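Local coordinates for protein N-acetylglucosamine 2-epimerase (Xylella fastidiosa, PDB 3GT5) that probably acts as a sugar isomerase of the N-acylglucosamine 2-epimerase family, inverting the configuration at C2 of its sugar substrate, at residues L195-L199 against L260-I264. Numbering follows the deposited sequence.
Sequences LERAL and LDRYI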
loop_
_atom_site.group_PDB
_atom_site.type_symbol
_atom_site.label_atom_id
_atom_site.label_comp_id
_atom_site.label_asym_id
_atom_site.label_seq_id
_atom_site.Cartn_x
_atom_site.Cartn_y
_atom_site.Cartn_z
ATOM N N LEU A 195 -16.370 -2.548 7.095
ATOM C CA LEU A 195 -16.380 -3.596 6.079
ATOM C C LEU A 195 -17.280 -3.224 4.889
ATOM O O LEU A 195 -16.929 -3.440 3.711
ATOM C CB LEU A 195 -16.852 -4.910 6.694
ATOM C CG LEU A 195 -16.941 -6.099 5.773
ATOM C CD1 LEU A 195 -15.549 -6.390 5.071
ATOM C CD2 LEU A 195 -17.538 -7.372 6.555
ATOM N N GLU A 196 -18.432 -2.619 5.219
ATOM C CA GLU A 196 -19.381 -2.249 4.191
ATOM C C GLU A 196 -18.856 -1.081 3.329
ATOM O O GLU A 196 -19.062 -1.062 2.104
ATOM C CB GLU A 196 -20.737 -1.938 4.792
ATOM C CG GLU A 196 -21.352 -3.212 5.450
ATOM C CD GLU A 196 -21.953 -4.277 4.539
ATOM O OE1 GLU A 196 -22.040 -4.117 3.294
ATOM O OE2 GLU A 196 -22.366 -5.337 5.107
ATOM N N ARG A 197 -18.152 -0.169 3.944
ATOM C CA ARG A 197 -17.545 0.940 3.176
ATOM C C ARG A 197 -16.459 0.387 2.283
ATOM O O ARG A 197 -16.294 0.828 1.129
ATOM C CB ARG A 197 -17.039 2.008 4.105
ATOM C CG ARG A 197 -16.391 3.195 3.440
ATOM C CD ARG A 197 -17.297 3.903 2.465
ATOM N NE ARG A 197 -18.566 4.330 3.039
ATOM C CZ ARG A 197 -18.798 5.485 3.654
ATOM N NH1 ARG A 197 -17.840 6.385 3.875
ATOM N NH2 ARG A 197 -20.039 5.738 4.082
ATOM N N ALA A 198 -15.681 -0.554 2.803
ATOM C CA ALA A 198 -14.674 -1.213 1.927
ATOM C C ALA A 198 -15.283 -1.840 0.711
ATOM O O ALA A 198 -14.757 -1.739 -0.418
ATOM C CB ALA A 198 -13.842 -2.270 2.729
ATOM N N LEU A 199 -16.422 -2.513 0.890
ATOM C CA LEU A 199 -17.092 -3.167 -0.216
ATOM C C LEU A 199 -17.618 -2.184 -1.236
ATOM O O LEU A 199 -17.533 -2.484 -2.441
ATOM C CB LEU A 199 -18.244 -4.078 0.272
ATOM C CG LEU A 199 -18.933 -4.877 -0.853
ATOM C CD1 LEU A 199 -17.998 -5.891 -1.514
ATOM C CD2 LEU A 199 -20.269 -5.547 -0.313
ATOM N N LEU A 260 -11.834 -9.255 0.823
ATOM C CA LEU A 260 -13.271 -9.021 0.998
ATOM C C LEU A 260 -14.058 -10.321 0.945
ATOM O O LEU A 260 -15.009 -10.506 1.715
ATOM C CB LEU A 260 -13.803 -8.053 -0.036
ATOM C CG LEU A 260 -13.510 -6.589 0.270
ATOM C CD1 LEU A 260 -13.538 -5.765 -1.026
ATOM C CD2 LEU A 260 -14.521 -6.013 1.297
ATOM N N ASP A 261 -13.643 -11.231 0.055
ATOM C CA ASP A 261 -14.340 -12.509 -0.171
ATOM C C ASP A 261 -14.284 -13.427 1.066
ATOM O O ASP A 261 -15.113 -14.357 1.234
ATOM C CB ASP A 261 -13.719 -13.185 -1.387
ATOM C CG ASP A 261 -14.259 -14.577 -1.656
ATOM O OD1 ASP A 261 -15.374 -14.704 -2.197
ATOM O OD2 ASP A 261 -13.527 -15.567 -1.365
ATOM N N ARG A 262 -13.274 -13.226 1.870
ATOM C CA ARG A 262 -13.121 -13.883 3.161
ATOM C C ARG A 262 -14.192 -13.459 4.186
ATOM O O ARG A 262 -14.612 -14.276 5.038
ATOM C CB ARG A 262 -11.705 -13.601 3.671
ATOM C CG ARG A 262 -11.104 -14.575 4.617
ATOM C CD ARG A 262 -9.754 -14.012 5.154
ATOM N NE ARG A 262 -8.708 -14.107 4.132
ATOM C CZ ARG A 262 -7.601 -13.368 4.041
ATOM N NH1 ARG A 262 -7.323 -12.395 4.891
ATOM N NH2 ARG A 262 -6.763 -13.610 3.050
ATOM N N TYR A 263 -14.625 -12.195 4.121
ATOM C CA TYR A 263 -15.507 -11.606 5.132
ATOM C C TYR A 263 -16.931 -11.382 4.637
ATOM O O TYR A 263 -17.848 -11.163 5.449
ATOM C CB TYR A 263 -14.932 -10.270 5.619
ATOM C CG TYR A 263 -13.592 -10.390 6.278
ATOM C CD1 TYR A 263 -13.379 -11.284 7.314
ATOM C CD2 TYR A 263 -12.522 -9.614 5.850
ATOM C CE1 TYR A 263 -12.149 -11.404 7.897
ATOM C CE2 TYR A 263 -11.297 -9.722 6.438
ATOM C CZ TYR A 263 -11.114 -10.615 7.442
ATOM O OH TYR A 263 -9.883 -10.691 7.991
ATOM N N ILE A 264 -17.117 -11.374 3.323
ATOM C CA ILE A 264 -18.406 -11.090 2.704
ATOM C C ILE A 264 -18.769 -12.209 1.730
ATOM O O ILE A 264 -17.968 -12.591 0.862
ATOM C CB ILE A 264 -18.330 -9.770 1.912
ATOM C CG1 ILE A 264 -18.105 -8.598 2.875
ATOM C CG2 ILE A 264 -19.565 -9.575 0.984
ATOM C CD1 ILE A 264 -18.146 -7.259 2.194
#
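A small contact, made mainly by apolar side chains, joins the first turns of helix 192-211 to the C-terminal end of helix 247-263 and Ile264, with no hydrogen bond between the two segments. Leu195, Ala198 and Leu199, spaced i, i+3 and i+4, fall on one side of their helix and meet Leu260, Tyr263 and Ile264, which repeat the same spacing. Leu260 reaches in between: its CD2 lies 3.9 Å from Leu195 CD1 and 4.1 Å from Ala198 CB, the small alanine leaving room for the branched leucine. In proteins of this family the helices form an (α/α)6 barrel, an inner ring wrapped by an outer one, and this patch packs successive helices of that barrel together. Leu183 of helix 172-189 touches both Leu195 and Leu260, so the leucines fill a junction of three helices. Ile264, already extended in backbone, still turns its side chain inward; its CG1 is 3.9 Å from Leu195 CD2, and its CD1 is 3.7 Å from Leu199 CD2. These three branched hydrocarbon side chains fill the space between the backbones without burying a polar group. Tyr263 contributes its aliphatic CB, 4.0 Å from Leu195 CD1, while its ring leads away and its hydroxyl hydrogen-bonds to Glu187. On the far side of helix 192-211, Arg197 can afford a charge, which forms a salt bridge with Glu145; Asp261 likewise faces away and pairs with Arg325.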